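Local coordinates for putative uncharacterized protein (Campylobacter jejuni, PDB 5TPU), which is of unknown function but belongs to the WxcM-like family of the cupin clan and holds thymidine-5'-diphosphate in a pocket beside its beta sheets, at residues I37-Y42 with V114-F119; G53-K58 with A123-N128; E61-M66 with G92-K97. The protein carries 3 engineered substitutions. All coordinates share one frame; numbering follows the deposited sequence.

Contact 1. Residues I37-Y42 with V114-F119; sequences IKRVYY and VLASDF. With TYD (thymidine-5'-diphosphate), chain E.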
# COMPACT_ATOMS: atom_id res chain seq x y z
N ILE A 37 -2.21 10.33 -5.04
CA ILE A 37 -2.72 9.39 -4.07
C ILE A 37 -3.52 10.16 -3.03
O ILE A 37 -2.99 11.05 -2.39
CB ILE A 37 -1.53 8.66 -3.45
CG1 ILE A 37 -0.85 7.80 -4.50
CG2 ILE A 37 -1.95 7.83 -2.25
CD1 ILE A 37 0.57 7.39 -4.10
N LYS A 38 -4.80 9.87 -2.86
CA LYS A 38 -5.53 10.41 -1.71
C LYS A 38 -5.82 9.38 -0.60
O LYS A 38 -6.12 9.73 0.56
CB LYS A 38 -6.78 11.11 -2.20
CG LYS A 38 -6.43 12.26 -3.16
CD LYS A 38 -7.26 13.52 -2.97
CE LYS A 38 -6.70 14.67 -3.79
NZ LYS A 38 -5.33 14.95 -3.30
N ARG A 39 -5.67 8.11 -0.97
CA ARG A 39 -6.20 7.01 -0.19
C ARG A 39 -5.41 5.77 -0.59
O ARG A 39 -5.05 5.56 -1.74
CB ARG A 39 -7.71 6.84 -0.42
CG ARG A 39 -8.25 5.53 0.13
CD ARG A 39 -9.76 5.29 -0.05
NE ARG A 39 -10.29 5.73 -1.34
CZ ARG A 39 -11.23 5.12 -2.02
NH1 ARG A 39 -11.65 5.63 -3.16
NH2 ARG A 39 -11.79 3.99 -1.58
N VAL A 40 -5.06 4.98 0.42
CA VAL A 40 -4.47 3.69 0.20
C VAL A 40 -5.37 2.78 1.00
O VAL A 40 -5.75 3.06 2.14
CB VAL A 40 -3.01 3.65 0.69
CG1 VAL A 40 -2.47 2.24 0.63
CG2 VAL A 40 -2.14 4.56 -0.14
N TYR A 41 -5.76 1.69 0.39
CA TYR A 41 -6.46 0.68 1.16
C TYR A 41 -5.99 -0.72 0.78
O TYR A 41 -5.38 -0.92 -0.28
CB TYR A 41 -7.97 0.85 0.99
CG TYR A 41 -8.58 0.56 -0.37
CD1 TYR A 41 -9.06 -0.69 -0.66
CD2 TYR A 41 -8.72 1.57 -1.34
CE1 TYR A 41 -9.63 -0.95 -1.89
CE2 TYR A 41 -9.33 1.31 -2.58
CZ TYR A 41 -9.79 0.05 -2.83
OH TYR A 41 -10.38 -0.30 -4.00
N TYR A 42 -6.24 -1.67 1.68
CA TYR A 42 -5.81 -3.02 1.42
C TYR A 42 -6.82 -3.98 1.93
O TYR A 42 -7.56 -3.67 2.86
CB TYR A 42 -4.38 -3.28 1.88
CG TYR A 42 -4.12 -2.89 3.25
CD1 TYR A 42 -4.16 -3.83 4.28
CD2 TYR A 42 -3.86 -1.55 3.58
CE1 TYR A 42 -3.98 -3.46 5.61
CE2 TYR A 42 -3.65 -1.17 4.90
CZ TYR A 42 -3.69 -2.11 5.92
OH TYR A 42 -3.50 -1.71 7.24
N VAL A 114 -4.31 -1.31 -2.83
CA VAL A 114 -4.96 -0.39 -3.78
C VAL A 114 -4.59 1.01 -3.45
O VAL A 114 -4.73 1.41 -2.31
CB VAL A 114 -6.48 -0.52 -3.84
CG1 VAL A 114 -7.00 0.48 -4.86
CG2 VAL A 114 -6.90 -1.92 -4.23
N LEU A 115 -4.07 1.72 -4.45
CA LEU A 115 -3.75 3.14 -4.39
C LEU A 115 -4.90 3.83 -5.12
O LEU A 115 -5.24 3.45 -6.24
CB LEU A 115 -2.42 3.40 -5.11
CG LEU A 115 -1.07 3.21 -4.36
CD1 LEU A 115 -1.02 2.19 -3.25
CD2 LEU A 115 0.12 2.95 -5.30
N ALA A 116 -5.56 4.79 -4.48
CA ALA A 116 -6.73 5.45 -5.08
C ALA A 116 -6.56 6.95 -5.30
O ALA A 116 -5.99 7.65 -4.45
CB ALA A 116 -7.92 5.20 -4.20
N SER A 117 -7.05 7.45 -6.42
CA SER A 117 -6.96 8.88 -6.72
C SER A 117 -7.85 9.79 -5.85
O SER A 117 -7.72 11.00 -5.90
CB SER A 117 -7.38 9.10 -8.15
OG SER A 117 -8.73 8.70 -8.36
N ASP A 118 -8.79 9.22 -5.11
CA ASP A 118 -9.71 10.06 -4.36
C ASP A 118 -10.21 9.31 -3.13
O ASP A 118 -10.04 8.06 -3.00
CB ASP A 118 -10.85 10.53 -5.28
CG ASP A 118 -11.60 11.79 -4.75
OD1 ASP A 118 -11.19 12.50 -3.81
OD2 ASP A 118 -12.69 12.02 -5.28
N PHE A 119 -10.81 10.08 -2.24
CA PHE A 119 -11.27 9.59 -0.96
C PHE A 119 -12.46 8.65 -1.12
O PHE A 119 -13.13 8.69 -2.13
CB PHE A 119 -11.68 10.77 -0.11
CG PHE A 119 -10.56 11.72 0.17
CD1 PHE A 119 -9.63 11.44 1.16
CD2 PHE A 119 -10.44 12.93 -0.52
CE1 PHE A 119 -8.59 12.33 1.42
CE2 PHE A 119 -9.42 13.82 -0.25
CZ PHE A 119 -8.50 13.53 0.73
PA TYD E . -16.15 -2.69 -1.06
O1A TYD E . -16.01 -4.18 -1.21
O2A TYD E . -15.36 -1.70 -1.84
O3A TYD E . -17.65 -2.16 -1.18
PB TYD E . -19.00 -3.03 -1.03
O1B TYD E . -19.99 -1.92 -0.63
O2B TYD E . -18.74 -3.97 0.11
O3B TYD E . -19.16 -3.69 -2.36
O5' TYD E . -15.57 -2.33 0.37
C5' TYD E . -15.69 -3.25 1.45
C4' TYD E . -16.08 -2.49 2.69
O4' TYD E . -15.16 -1.45 3.02
C3' TYD E . -17.40 -1.81 2.49
O3' TYD E . -18.15 -2.14 3.68
C2' TYD E . -17.06 -0.34 2.23
C1' TYD E . -15.76 -0.20 2.99
N1 TYD E . -14.74 0.63 2.43
C2 TYD E . -14.19 1.66 3.22
O2 TYD E . -14.60 1.84 4.40
N3 TYD E . -13.22 2.44 2.72
C4 TYD E . -12.71 2.28 1.48
O4 TYD E . -11.80 3.02 1.08
C5 TYD E . -13.26 1.19 0.66
C5M TYD E . -12.78 0.91 -0.72
C6 TYD E . -14.26 0.38 1.18

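Contact 2. Residues G53-K58 with A123-N128; sequences GAHAHK and AAYIRN. Engineered in segment 123-128: A123 (natural residue Lys), A124 (natural residue Glu). With TYD (thymidine-5'-diphosphate), chain E.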
# COMPACT_ATOMS: atom_id res chain seq x y z
N GLY A 53 -18.16 -7.61 -5.14
CA GLY A 53 -19.26 -7.23 -6.04
C GLY A 53 -18.76 -6.45 -7.24
O GLY A 53 -17.82 -5.70 -7.14
N ALA A 54 -19.40 -6.65 -8.38
CA ALA A 54 -19.19 -5.85 -9.59
C ALA A 54 -19.79 -4.47 -9.42
O ALA A 54 -20.90 -4.31 -8.97
CB ALA A 54 -19.85 -6.52 -10.78
N HIS A 55 -19.04 -3.47 -9.82
CA HIS A 55 -19.55 -2.11 -9.83
C HIS A 55 -18.64 -1.28 -10.68
O HIS A 55 -17.56 -1.76 -11.07
CB HIS A 55 -19.57 -1.55 -8.41
CG HIS A 55 -18.22 -1.52 -7.77
ND1 HIS A 55 -17.68 -2.61 -7.13
CD2 HIS A 55 -17.30 -0.53 -7.68
CE1 HIS A 55 -16.47 -2.30 -6.68
NE2 HIS A 55 -16.23 -1.04 -6.99
N ALA A 56 -19.03 -0.03 -10.95
CA ALA A 56 -18.14 0.89 -11.61
C ALA A 56 -17.96 2.07 -10.73
O ALA A 56 -18.65 2.20 -9.71
CB ALA A 56 -18.68 1.35 -12.95
N HIS A 57 -16.99 2.88 -11.14
CA HIS A 57 -16.84 4.24 -10.72
C HIS A 57 -16.83 5.13 -11.94
O HIS A 57 -16.56 4.66 -13.04
CB HIS A 57 -15.52 4.37 -9.98
CG HIS A 57 -15.48 3.54 -8.73
ND1 HIS A 57 -16.25 3.84 -7.63
CD2 HIS A 57 -14.84 2.39 -8.44
CE1 HIS A 57 -16.07 2.92 -6.71
NE2 HIS A 57 -15.19 2.04 -7.16
N LYS A 58 -17.10 6.41 -11.71
CA LYS A 58 -16.90 7.45 -12.71
C LYS A 58 -15.49 8.01 -12.72
O LYS A 58 -14.70 7.64 -13.59
CB LYS A 58 -17.95 8.56 -12.55
CG LYS A 58 -18.30 9.20 -13.88
CD LYS A 58 -19.19 10.43 -13.74
CE LYS A 58 -20.05 10.60 -14.99
NZ LYS A 58 -20.85 11.86 -14.96
N ALA A 123 -21.30 6.60 -2.40
CA ALA A 123 -22.26 7.09 -3.40
C ALA A 123 -21.70 7.01 -4.81
O ALA A 123 -22.46 6.98 -5.78
CB ALA A 123 -22.67 8.54 -3.08
N ALA A 124 -20.37 6.98 -4.91
CA ALA A 124 -19.68 6.79 -6.16
C ALA A 124 -19.70 5.37 -6.68
O ALA A 124 -19.28 5.13 -7.80
CB ALA A 124 -18.27 7.30 -6.02
N TYR A 125 -20.20 4.39 -5.94
CA TYR A 125 -20.26 3.05 -6.51
C TYR A 125 -21.47 2.95 -7.40
O TYR A 125 -22.59 3.20 -6.98
CB TYR A 125 -20.37 1.97 -5.45
CG TYR A 125 -19.13 1.68 -4.65
CD1 TYR A 125 -18.55 2.63 -3.81
CD2 TYR A 125 -18.60 0.39 -4.64
CE1 TYR A 125 -17.44 2.32 -3.02
CE2 TYR A 125 -17.47 0.08 -3.88
CZ TYR A 125 -16.91 1.04 -3.07
OH TYR A 125 -15.82 0.67 -2.31
N ILE A 126 -21.27 2.55 -8.64
CA ILE A 126 -22.37 2.25 -9.51
C ILE A 126 -22.54 0.73 -9.60
O ILE A 126 -21.77 0.04 -10.24
CB ILE A 126 -22.10 2.79 -10.94
CG1 ILE A 126 -21.77 4.28 -10.92
CG2 ILE A 126 -23.23 2.43 -11.90
CD1 ILE A 126 -20.94 4.70 -12.11
N ARG A 127 -23.61 0.26 -9.01
CA ARG A 127 -23.93 -1.14 -8.93
C ARG A 127 -24.87 -1.62 -10.00
O ARG A 127 -24.87 -2.79 -10.27
CB ARG A 127 -24.52 -1.39 -7.56
CG ARG A 127 -23.54 -0.86 -6.54
CD ARG A 127 -23.62 -1.62 -5.26
NE ARG A 127 -22.89 -0.91 -4.23
CZ ARG A 127 -21.72 -1.28 -3.69
NH1 ARG A 127 -21.07 -2.39 -4.10
NH2 ARG A 127 -21.19 -0.49 -2.75
N ASN A 128 -25.66 -0.76 -10.63
CA ASN A 128 -26.44 -1.23 -11.79
C ASN A 128 -25.65 -1.07 -13.10
O ASN A 128 -25.21 0.02 -13.47
CB ASN A 128 -27.83 -0.58 -11.89
CG ASN A 128 -28.66 -1.11 -13.06
OD1 ASN A 128 -28.63 -2.31 -13.37
ND2 ASN A 128 -29.37 -0.22 -13.74
PA TYD E . -16.15 -2.69 -1.06
O1A TYD E . -16.01 -4.18 -1.21
O2A TYD E . -15.36 -1.70 -1.84
O3A TYD E . -17.65 -2.16 -1.18
PB TYD E . -19.00 -3.03 -1.03
O1B TYD E . -19.99 -1.92 -0.63
O2B TYD E . -18.74 -3.97 0.11
O3B TYD E . -19.16 -3.69 -2.36
O5' TYD E . -15.57 -2.33 0.37
C5' TYD E . -15.69 -3.25 1.45
C4' TYD E . -16.08 -2.49 2.69
O4' TYD E . -15.16 -1.45 3.02
C3' TYD E . -17.40 -1.81 2.49
O3' TYD E . -18.15 -2.14 3.68
C2' TYD E . -17.06 -0.34 2.23
C1' TYD E . -15.76 -0.20 2.99
N1 TYD E . -14.74 0.63 2.43
C2 TYD E . -14.19 1.66 3.22
O2 TYD E . -14.60 1.84 4.40
N3 TYD E . -13.22 2.44 2.72
C4 TYD E . -12.71 2.28 1.48
O4 TYD E . -11.80 3.02 1.08
C5 TYD E . -13.26 1.19 0.66
C5M TYD E . -12.78 0.91 -0.72
C6 TYD E . -14.26 0.38 1.18
O HOH W 1 -21.07 -4.41 -6.27
O HOH W 2 -23.47 -5.11 -9.19

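Contact 3. Residues E61-M66 with G92-K97; sequences EQVLIM and GLYIGK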
# COMPACT_ATOMS: atom_id res chain seq x y z
N GLU A 61 -9.76 6.82 -10.07
CA GLU A 61 -8.68 5.99 -10.58
C GLU A 61 -8.00 5.23 -9.47
O GLU A 61 -7.89 5.74 -8.34
CB GLU A 61 -7.65 6.87 -11.23
CG GLU A 61 -8.22 7.64 -12.43
CD GLU A 61 -7.19 8.60 -12.97
OE1 GLU A 61 -6.27 8.20 -13.74
OE2 GLU A 61 -7.28 9.75 -12.55
N GLN A 62 -7.52 4.03 -9.81
CA GLN A 62 -6.80 3.17 -8.88
C GLN A 62 -5.59 2.45 -9.48
O GLN A 62 -5.54 2.18 -10.69
CB GLN A 62 -7.75 2.10 -8.32
CG GLN A 62 -8.93 2.60 -7.50
CD GLN A 62 -10.08 1.61 -7.55
OE1 GLN A 62 -10.59 1.27 -8.63
NE2 GLN A 62 -10.43 1.08 -6.41
N VAL A 63 -4.65 2.08 -8.63
CA VAL A 63 -3.68 1.05 -9.00
C VAL A 63 -3.76 -0.11 -8.05
O VAL A 63 -3.62 0.11 -6.85
CB VAL A 63 -2.26 1.61 -9.05
CG1 VAL A 63 -1.24 0.49 -9.17
CG2 VAL A 63 -2.17 2.60 -10.19
N LEU A 64 -3.96 -1.30 -8.58
CA LEU A 64 -4.11 -2.55 -7.80
C LEU A 64 -2.82 -3.34 -7.81
O LEU A 64 -2.31 -3.62 -8.90
CB LEU A 64 -5.22 -3.44 -8.39
CG LEU A 64 -6.66 -3.13 -7.97
CD1 LEU A 64 -7.02 -1.68 -8.27
CD2 LEU A 64 -7.62 -4.07 -8.66
N ILE A 65 -2.32 -3.74 -6.64
CA ILE A 65 -1.14 -4.61 -6.56
C ILE A 65 -1.47 -5.81 -5.66
O ILE A 65 -1.93 -5.64 -4.55
CB ILE A 65 0.03 -3.81 -5.96
CG1 ILE A 65 0.43 -2.67 -6.89
CG2 ILE A 65 1.25 -4.68 -5.67
CD1 ILE A 65 1.09 -1.51 -6.18
N MET A 66 -1.30 -7.01 -6.18
CA MET A 66 -1.45 -8.22 -5.40
C MET A 66 -0.18 -8.37 -4.55
O MET A 66 0.83 -8.86 -5.03
CB MET A 66 -1.62 -9.43 -6.34
CG MET A 66 -2.82 -10.29 -6.11
SD MET A 66 -4.32 -9.46 -5.54
CE MET A 66 -4.77 -10.62 -4.27
N GLY A 92 1.33 -3.98 -11.18
CA GLY A 92 0.27 -3.06 -10.76
C GLY A 92 -0.72 -3.00 -11.88
O GLY A 92 -0.33 -3.01 -13.02
N LEU A 93 -2.01 -2.99 -11.57
CA LEU A 93 -3.04 -2.81 -12.59
C LEU A 93 -3.67 -1.45 -12.44
O LEU A 93 -4.27 -1.13 -11.42
CB LEU A 93 -4.09 -3.92 -12.51
CG LEU A 93 -5.35 -3.71 -13.37
CD1 LEU A 93 -4.97 -3.66 -14.83
CD2 LEU A 93 -6.38 -4.78 -13.13
N TYR A 94 -3.44 -0.59 -13.42
CA TYR A 94 -4.06 0.70 -13.44
C TYR A 94 -5.47 0.50 -13.92
O TYR A 94 -5.66 -0.11 -14.96
CB TYR A 94 -3.33 1.66 -14.36
CG TYR A 94 -4.09 2.95 -14.59
CD1 TYR A 94 -4.21 3.87 -13.59
CD2 TYR A 94 -4.68 3.22 -15.81
CE1 TYR A 94 -4.89 5.04 -13.77
CE2 TYR A 94 -5.37 4.41 -16.02
CZ TYR A 94 -5.47 5.31 -14.99
OH TYR A 94 -6.18 6.47 -15.17
N ILE A 95 -6.44 0.95 -13.13
CA ILE A 95 -7.81 1.05 -13.56
C ILE A 95 -8.25 2.49 -13.52
O ILE A 95 -8.35 3.08 -12.45
CB ILE A 95 -8.78 0.26 -12.69
CG1 ILE A 95 -8.35 -1.21 -12.59
CG2 ILE A 95 -10.19 0.34 -13.29
CD1 ILE A 95 -9.17 -1.98 -11.58
N GLY A 96 -8.54 3.03 -14.69
CA GLY A 96 -8.87 4.43 -14.85
C GLY A 96 -10.36 4.70 -14.77
O GLY A 96 -11.15 3.91 -14.23
N LYS A 97 -10.75 5.85 -15.32
CA LYS A 97 -12.11 6.36 -15.24
C LYS A 97 -13.07 5.50 -16.04
O LYS A 97 -12.66 4.78 -16.95
CB LYS A 97 -12.16 7.80 -15.69
CG LYS A 97 -11.39 8.73 -14.75
CD LYS A 97 -11.30 10.17 -15.25
CE LYS A 97 -10.18 10.92 -14.55
NZ LYS A 97 -10.19 12.37 -14.86

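Contact 1. Residues I37-Y42 with V114-F119
The backbone oxygen of D118 is gripped side-on by R39, whose NE and NH1 both donate to that single atom. Each nitrogen lies 2.9 Å from D118 O, which sits in the guanidinium plane. With CG of R39 anti to its backbone N (chi1 168°) and the chain bent at chi3, the group turns along the sheet face shared with Y41, where its remaining nitrogen, NH2, reaches O4 of thymidine-5'-diphosphate at 2.8 Å. The CB of A116 covers one face of this guanidinium and the carbonyl carbon of F119 the other; packing on both faces and bonds at its edge would restrict its rotation. Y41 is sandwiched in a similar way: C5M of thymidine-5'-diphosphate stands over the centre of one ring face, while V114 CB packs on the opposite face, 3.6 Å from the ring centroid. Farther along, K38 CB sits squarely over the F119 ring, 4.1 Å from its centroid, in a CH-pi contact. The strands pair antiparallel, Y41 with V114 being a hydrogen-bonded pair. K38 N donates to A116 O at 3.0 Å and A116 N to R39 O at 2.9 Å, so K38 and R39 both face A116. On the other sheet face V40 lies beside L115. The arrangement combines a classic beta bulge with part of the thymidine-5'-diphosphate pocket on a cupin-type sheet.

Contact 2. Residues G53-K58 with A123-N128
Y125 is flanked by two histidines of 53-58 and turns its hydroxyl to thymidine-5'-diphosphate, donating to O2A in a very short bond of 2.5 Å. H57 comes edge-on, its CE1 above the centre of one Y125 face, with the ring planes at 71°. H55 meets the tyrosine obliquely instead, its own face lying against Y125 CD2 at 3.4 Å. R127 adds a bond through NH1, 2.9 Å from O3B, and a weak one from NH2 to O1B; CB of Y125 packs on a face of its guanidinium.

A second shell holds these groups in place. H55 CG lies between its backbone N and carbonyl carbon (chi1 60°), which turns the ring so that one face meets Y125 and ND1 reaches G53 O at 3.1 Å. H57 ND1 makes a long, bent bond of 3.3 Å to O of the engineered A124, from above the carbonyl plane. One water joins R127 NH1 to A54 O, another A54 O to R127 O. A single antiparallel bridge, A56 N to I126 O at 2.8 Å and I126 N to A56 O at 2.9 Å, joins the two backbones.

The bonds are consistent with R127 partly offsetting the negative charge of the diphosphate while a phenol hydroxyl holds one oxygen.

Contact 3. Residues E61-M66 with G92-K97
E61-M66 and G92-K97 run antiparallel, their strand axes 4.4 Å apart at closest and 156° between directions, joined by two hydrogen-bonded pairs, Q62 with I95 and L64 with L93. The four N-H...O bonds are nearly straight, as in Q62 N to I95 O at 2.9 Å and L93 N to L64 O at 2.8 Å. On one face, L64 and I95 cross obliquely with CD2 of L64 3.9 Å from CD1 of I95, and L64 and L93 meet through their CB atoms. This face looks onto I73, L75, I84 and L86 of the strands 71-76 and 81-86. Q62 shares it, its OE1 taken up by R101. The other face carries V63, I65 and Y94. CG2 of V63 meets the edge of the Y94 ring at CD1, 4.2 Å away. G92 lacks a side chain here, and CG1 of I65 packs directly on its CA at 3.9 Å; I65 also touches Y42 of the second subunit. Past the end of the paired strands the K97 chain runs extended past E61, with CE 3.7 Å from OE2, though the charges are too far apart for a salt bridge. Facing antiparallel sheets with a largely apolar interior fit the cupin (jelly-roll) fold of this family.

How the contacts relate
Followed from the N terminus, the chain lays down 37-42, then 53-58, then 61-66, before any of the three contacts closes. Contact 3 closes first, when 92-97 returns beside 61-66; its loop is nested inside those of both other contacts. Contact 1 closes next at 114-119, and contact 2 last at 123-128, so the loops of contacts 1 and 2 cross. Contacts 1 and 3 belong to one sheet, where strand 111-116 lies between 39-44 and 62-68, and probable hydrogen bonds from S117 N to E61 O and V63 N to L115 O join them. Contact 2 ties strand 55-57 of the four-stranded sheet to the loop before helix 129-135, and shares the bound thymidine-5'-diphosphate with contact 1.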